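Local coordinates for peroxisomal catalase A (Saccharomyces cerevisiae, PDB 1A4E), which catalyses the heme-dependent breakdown of hydrogen peroxide to water and oxygen, probably protecting the cell from peroxide made by peroxisomal oxidases, at residues Gln178-Phe183 with Arg433-Val438; Val427-Ala432 with Tyr469-Arg474. All coordinates share one frame; numbering follows the deposited sequence.

Interaction 1 (Gln178-Phe183 with Arg433-Val438); sequences QVMILF and RNLYRV
Met180 reaches from helix 176-182 to Leu435 and Tyr436 on helix 430-440, and this small apolar contact illustrates how a catalase seats its C-terminal helical domain against the part of the chain that carries the β-barrel and heme. The two helix segments run nearly parallel, at 24°, with axes 10.0 Å apart. At that spacing side chains must bridge between them, and Met180 is the chief bridge. Its CB makes the first touch, lying 3.7 Å from Leu435 CD1. The torsion at chi1 (-73°) sets CG opposite the carbonyl carbon and beside the backbone N. From there the chain bends twice, at chi2 and again at chi3, so that CG and SD lead round to a terminal methyl turned onto helix 430-440. That methyl is the busiest atom of the side chain: CE lies 3.7 Å from Tyr436 CB and 4.0 Å from Tyr436 CD1, meeting the aromatic ring obliquely. It also comes within 4.1 Å of Leu435 CD1, so that one methyl sits against two consecutive residues of the partner helix. Leu435 itself points toward helix 176-182, and its CG stands anti to the backbone N (chi1 -177°), which carries the isobutyl group across the gap between the helices. Leu449 of helix 445-457 touches both Met180 and Tyr436, while Phe472 of helix 462-473 also packs on Met180, enclosing the methionine among helices of the C-terminal domain. Just beyond helix 176-182, the O of Phe183 accepts a hydrogen bond from Asn452 ND2 of helix 445-457, a polar tie to the same domain. Ile181 adds a looser apolar touch, its CG1 resting 4.3 Å from Leu435 CG.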
loop_
_atom_site.group_PDB
_atom_site.type_symbol
_atom_site.label_atom_id
_atom_site.label_comp_id
_atom_site.label_asym_id
_atom_site.label_seq_id
_atom_site.Cartn_x
_atom_site.Cartn_y
_atom_site.Cartn_z
ATOM N N GLN B 178 -29.393 19.125 14.280
ATOM C CA GLN B 178 -29.136 17.788 13.792
ATOM C C GLN B 178 -29.394 16.712 14.837
ATOM O O GLN B 178 -29.935 15.665 14.475
ATOM C CB GLN B 178 -27.695 17.680 13.307
ATOM C CG GLN B 178 -27.326 16.304 12.776
ATOM C CD GLN B 178 -28.195 15.732 11.676
ATOM O OE1 GLN B 178 -28.450 14.532 11.594
ATOM N NE2 GLN B 178 -28.658 16.579 10.775
ATOM N N VAL B 179 -29.045 16.943 16.115
ATOM C CA VAL B 179 -29.273 15.950 17.161
ATOM C C VAL B 179 -30.769 15.697 17.322
ATOM O O VAL B 179 -31.169 14.556 17.546
ATOM C CB VAL B 179 -28.631 16.458 18.466
ATOM C CG1 VAL B 179 -28.925 15.532 19.631
ATOM C CG2 VAL B 179 -27.123 16.500 18.274
ATOM N N MET B 180 -31.590 16.746 17.136
ATOM C CA MET B 180 -33.040 16.649 17.180
ATOM C C MET B 180 -33.576 15.736 16.089
ATOM O O MET B 180 -34.444 14.900 16.344
ATOM C CB MET B 180 -33.669 18.023 17.002
ATOM C CG MET B 180 -33.552 18.974 18.185
ATOM S SD MET B 180 -34.579 18.460 19.577
ATOM C CE MET B 180 -36.106 19.023 18.886
ATOM N N ILE B 181 -33.047 15.890 14.863
ATOM C CA ILE B 181 -33.443 15.049 13.736
ATOM C C ILE B 181 -32.959 13.610 13.932
ATOM O O ILE B 181 -33.721 12.675 13.694
ATOM C CB ILE B 181 -32.866 15.646 12.424
ATOM C CG1 ILE B 181 -33.477 17.014 12.174
ATOM C CG2 ILE B 181 -33.192 14.739 11.236
ATOM C CD1 ILE B 181 -32.750 17.795 11.072
ATOM N N LEU B 182 -31.723 13.432 14.426
ATOM C CA LEU B 182 -31.111 12.130 14.638
ATOM C C LEU B 182 -31.908 11.268 15.606
ATOM O O LEU B 182 -32.168 10.096 15.336
ATOM C CB LEU B 182 -29.684 12.325 15.170
ATOM C CG LEU B 182 -28.880 11.089 15.568
ATOM C CD1 LEU B 182 -28.550 10.280 14.338
ATOM C CD2 LEU B 182 -27.616 11.507 16.274
ATOM N N PHE B 183 -32.324 11.871 16.720
ATOM C CA PHE B 183 -33.057 11.137 17.731
ATOM C C PHE B 183 -34.559 11.073 17.552
ATOM O O PHE B 183 -35.260 10.520 18.397
ATOM C CB PHE B 183 -32.709 11.718 19.087
ATOM C CG PHE B 183 -31.378 11.177 19.593
ATOM C CD1 PHE B 183 -31.337 9.954 20.267
ATOM C CD2 PHE B 183 -30.200 11.893 19.372
ATOM C CE1 PHE B 183 -30.116 9.451 20.718
ATOM C CE2 PHE B 183 -28.982 11.381 19.827
ATOM C CZ PHE B 183 -28.937 10.163 20.499
ATOM N N ARG B 433 -35.944 24.301 17.673
ATOM C CA ARG B 433 -37.204 24.492 18.367
ATOM C C ARG B 433 -38.410 24.475 17.431
ATOM O O ARG B 433 -39.436 23.891 17.782
ATOM C CB ARG B 433 -37.137 25.802 19.126
ATOM C CG ARG B 433 -38.232 25.908 20.167
ATOM C CD ARG B 433 -38.109 27.234 20.871
ATOM N NE ARG B 433 -36.821 27.353 21.521
ATOM C CZ ARG B 433 -36.082 28.449 21.396
ATOM N NH1 ARG B 433 -36.477 29.496 20.667
ATOM N NH2 ARG B 433 -34.920 28.483 22.028
ATOM N N ASN B 434 -38.323 25.075 16.240
ATOM C CA ASN B 434 -39.457 25.011 15.308
ATOM C C ASN B 434 -39.593 23.593 14.746
ATOM O O ASN B 434 -40.689 23.212 14.362
ATOM C CB ASN B 434 -39.242 25.992 14.156
ATOM C CG ASN B 434 -39.120 27.443 14.621
ATOM O OD1 ASN B 434 -40.050 27.975 15.224
ATOM N ND2 ASN B 434 -38.016 28.124 14.375
ATOM N N LEU B 435 -38.501 22.803 14.757
ATOM C CA LEU B 435 -38.546 21.397 14.358
ATOM C C LEU B 435 -39.312 20.619 15.426
ATOM O O LEU B 435 -40.094 19.733 15.080
ATOM C CB LEU B 435 -37.101 20.835 14.201
ATOM C CG LEU B 435 -36.727 19.404 13.728
ATOM C CD1 LEU B 435 -36.694 18.445 14.904
ATOM C CD2 LEU B 435 -37.710 18.945 12.664
ATOM N N TYR B 436 -39.111 20.957 16.715
ATOM C CA TYR B 436 -39.830 20.325 17.812
ATOM C C TYR B 436 -41.335 20.573 17.694
ATOM O O TYR B 436 -42.135 19.662 17.919
ATOM C CB TYR B 436 -39.325 20.869 19.156
ATOM C CG TYR B 436 -39.931 20.143 20.354
ATOM C CD1 TYR B 436 -39.776 18.759 20.480
ATOM C CD2 TYR B 436 -40.647 20.855 21.322
ATOM C CE1 TYR B 436 -40.333 18.084 21.566
ATOM C CE2 TYR B 436 -41.207 20.182 22.409
ATOM C CZ TYR B 436 -41.044 18.802 22.520
ATOM O OH TYR B 436 -41.577 18.136 23.600
ATOM N N ARG B 437 -41.713 21.798 17.300
ATOM C CA ARG B 437 -43.105 22.163 17.078
ATOM C C ARG B 437 -43.702 21.428 15.882
ATOM O O ARG B 437 -44.869 21.037 15.940
ATOM C CB ARG B 437 -43.214 23.668 16.861
ATOM C CG ARG B 437 -42.832 24.420 18.122
ATOM C CD ARG B 437 -42.789 25.908 17.861
ATOM N NE ARG B 437 -42.303 26.612 19.037
ATOM C CZ ARG B 437 -41.649 27.778 18.952
ATOM N NH1 ARG B 437 -41.399 28.368 17.780
ATOM N NH2 ARG B 437 -41.231 28.368 20.070
ATOM N N VAL B 438 -42.912 21.202 14.813
ATOM C CA VAL B 438 -43.359 20.449 13.638
ATOM C C VAL B 438 -43.557 18.986 14.026
ATOM O O VAL B 438 -44.423 18.307 13.470
ATOM C CB VAL B 438 -42.313 20.580 12.486
ATOM C CG1 VAL B 438 -42.643 19.708 11.277
ATOM C CG2 VAL B 438 -42.355 22.011 11.979
#

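Interaction 2 (Val427-Ala432 with Tyr469-Arg474); sequences VDFVQA and YDMFAR
Phe429 and Arg474 stack face on face, a guanidinium-on-ring contact of the cation-pi kind that joins two parts of the C-terminal helical domain of catalase: the start of helix 430-440 and the chain at the far end of helix 462-473. Along 427-432, the carboxylate of Asp428 forms salt bridges with Lys284 and Arg137, joining this turn to other parts of the chain. Phe429 follows and points toward 469-474, offering one ring face to the long arm of Arg474. That arm leaves with CG anti to the backbone N (chi1 -161°) and stays extended to NE, so it runs across the ring instead of touching it at one point. Its CD lies over the face, 4.0 Å from the ring centroid; beyond it the guanidinium lies flat, its centre 4.1 Å from that of the ring and the planes 25° apart. The Arg474 end is exposed, whereas the ring is buried, with Ile176 and Gln173 packing on it as well. A leucine in place of Phe429 would probably leave the guanidinium without a flat surface to rest on and freer to turn. Arg474 NH2 also makes a weak hydrogen bond to Gly425 O. Met471 comes to the ring obliquely, its O 4.0 Å from Phe429 CE2. At the other end of the stack Phe429 CE1 lies over the centre of the guanidinium, 3.4 Å from both Arg474 CZ and Arg474 NH1.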
loop_
_atom_site.group_PDB
_atom_site.type_symbol
_atom_site.label_atom_id
_atom_site.label_comp_id
_atom_site.label_asym_id
_atom_site.label_seq_id
_atom_site.Cartn_x
_atom_site.Cartn_y
_atom_site.Cartn_z
ATOM N N VAL B 427 -30.014 32.205 17.878
ATOM C CA VAL B 427 -29.990 31.931 16.444
ATOM C C VAL B 427 -29.677 30.477 16.064
ATOM O O VAL B 427 -30.248 29.960 15.105
ATOM C CB VAL B 427 -28.979 32.948 15.806
ATOM C CG1 VAL B 427 -27.555 32.674 16.285
ATOM C CG2 VAL B 427 -29.086 32.883 14.282
ATOM N N ASP B 428 -28.818 29.791 16.828
ATOM C CA ASP B 428 -28.485 28.398 16.574
ATOM C C ASP B 428 -29.363 27.400 17.305
ATOM O O ASP B 428 -29.126 26.195 17.246
ATOM C CB ASP B 428 -27.030 28.150 16.940
ATOM C CG ASP B 428 -26.032 28.970 16.125
ATOM O OD1 ASP B 428 -26.324 29.360 14.996
ATOM O OD2 ASP B 428 -24.942 29.221 16.621
ATOM N N PHE B 429 -30.394 27.894 18.000
ATOM C CA PHE B 429 -31.362 27.046 18.676
ATOM C C PHE B 429 -32.768 27.221 18.126
ATOM O O PHE B 429 -33.605 26.338 18.307
ATOM C CB PHE B 429 -31.370 27.344 20.177
ATOM C CG PHE B 429 -30.163 26.751 20.891
ATOM C CD1 PHE B 429 -28.942 27.431 20.896
ATOM C CD2 PHE B 429 -30.270 25.503 21.515
ATOM C CE1 PHE B 429 -27.831 26.853 21.511
ATOM C CE2 PHE B 429 -29.153 24.934 22.131
ATOM C CZ PHE B 429 -27.934 25.609 22.129
ATOM N N VAL B 430 -33.021 28.326 17.410
ATOM C CA VAL B 430 -34.328 28.637 16.839
ATOM C C VAL B 430 -34.912 27.517 15.984
ATOM O O VAL B 430 -36.008 27.039 16.272
ATOM C CB VAL B 430 -34.196 29.964 16.022
ATOM C CG1 VAL B 430 -35.374 30.238 15.098
ATOM C CG2 VAL B 430 -34.236 31.111 17.000
ATOM N N GLN B 431 -34.186 27.062 14.955
ATOM C CA GLN B 431 -34.670 26.019 14.054
ATOM C C GLN B 431 -34.840 24.650 14.681
ATOM O O GLN B 431 -35.688 23.876 14.244
ATOM C CB GLN B 431 -33.744 25.900 12.862
ATOM C CG GLN B 431 -33.809 27.162 12.014
ATOM C CD GLN B 431 -33.050 27.070 10.708
ATOM O OE1 GLN B 431 -32.429 26.055 10.407
ATOM N NE2 GLN B 431 -33.076 28.121 9.890
ATOM N N ALA B 432 -34.057 24.344 15.721
ATOM C CA ALA B 432 -34.227 23.102 16.457
ATOM C C ALA B 432 -35.581 23.118 17.162
ATOM O O ALA B 432 -36.308 22.126 17.186
ATOM C CB ALA B 432 -33.133 22.963 17.500
ATOM N N TYR B 469 -29.405 17.695 29.608
ATOM C CA TYR B 469 -30.669 18.276 30.048
ATOM C C TYR B 469 -30.644 19.785 29.911
ATOM O O TYR B 469 -31.629 20.363 29.464
ATOM C CB TYR B 469 -30.960 17.951 31.508
ATOM C CG TYR B 469 -30.967 16.473 31.863
ATOM C CD1 TYR B 469 -31.331 15.495 30.929
ATOM C CD2 TYR B 469 -30.570 16.100 33.148
ATOM C CE1 TYR B 469 -31.290 14.145 31.283
ATOM C CE2 TYR B 469 -30.530 14.752 33.505
ATOM C CZ TYR B 469 -30.891 13.784 32.568
ATOM O OH TYR B 469 -30.848 12.454 32.923
ATOM N N ASP B 470 -29.520 20.437 30.234
ATOM C CA ASP B 470 -29.414 21.877 30.093
ATOM C C ASP B 470 -29.425 22.338 28.652
ATOM O O ASP B 470 -29.984 23.396 28.367
ATOM C CB ASP B 470 -28.141 22.379 30.777
ATOM C CG ASP B 470 -28.177 22.327 32.307
ATOM O OD1 ASP B 470 -29.236 22.101 32.904
ATOM O OD2 ASP B 470 -27.125 22.521 32.914
ATOM N N MET B 471 -28.858 21.542 27.736
ATOM C CA MET B 471 -28.868 21.867 26.314
ATOM C C MET B 471 -30.273 21.713 25.738
ATOM O O MET B 471 -30.734 22.589 25.004
ATOM C CB MET B 471 -27.893 20.954 25.557
ATOM C CG MET B 471 -27.817 21.215 24.056
ATOM S SD MET B 471 -26.647 20.153 23.175
ATOM C CE MET B 471 -27.511 18.609 23.263
ATOM N N PHE B 472 -30.989 20.634 26.073
ATOM C CA PHE B 472 -32.341 20.449 25.575
ATOM C C PHE B 472 -33.389 21.353 26.211
ATOM O O PHE B 472 -34.424 21.613 25.600
ATOM C CB PHE B 472 -32.731 18.992 25.750
ATOM C CG PHE B 472 -32.163 18.138 24.621
ATOM C CD1 PHE B 472 -32.760 18.171 23.356
ATOM C CD2 PHE B 472 -31.050 17.323 24.847
ATOM C CE1 PHE B 472 -32.243 17.387 22.325
ATOM C CE2 PHE B 472 -30.541 16.542 23.807
ATOM C CZ PHE B 472 -31.135 16.573 22.549
ATOM N N ALA B 473 -33.116 21.866 27.420
ATOM C CA ALA B 473 -33.981 22.839 28.080
ATOM C C ALA B 473 -33.956 24.162 27.326
ATOM O O ALA B 473 -34.922 24.927 27.334
ATOM C CB ALA B 473 -33.521 23.126 29.501
ATOM N N ARG B 474 -32.839 24.414 26.635
ATOM C CA ARG B 474 -32.686 25.611 25.843
ATOM C C ARG B 474 -33.531 25.547 24.570
ATOM O O ARG B 474 -33.784 26.567 23.926
ATOM C CB ARG B 474 -31.202 25.753 25.564
ATOM C CG ARG B 474 -30.844 27.156 25.156
ATOM C CD ARG B 474 -29.372 27.392 25.349
ATOM N NE ARG B 474 -29.012 28.620 24.661
ATOM C CZ ARG B 474 -27.757 28.872 24.284
ATOM N NH1 ARG B 474 -26.762 28.013 24.525
ATOM N NH2 ARG B 474 -27.503 29.993 23.609
#

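Overall arrangement
Interactions 1 and 2 lie 10 Å apart, centre to centre, along helix 430-440: interaction 1 uses the helix itself, through Leu435 and Tyr436, and interaction 2 the residue just ahead of its start, Phe429. The two contacts touch directly: Arg433 NH2 probably donates a hydrogen bond to Arg474 O, at 2.9 Å, and Met180 CE packs 3.5 Å from Ala432 O. Phe472 adds a further join, its CZ lying 3.8 Å from Val179 CG1. Interaction 1 is nearer the active site: the side chain of Ile181 is about 9 Å from that of Asn129 and about 12 Å from a bound heme. Interaction 2 lies away from the active site and the heme pocket.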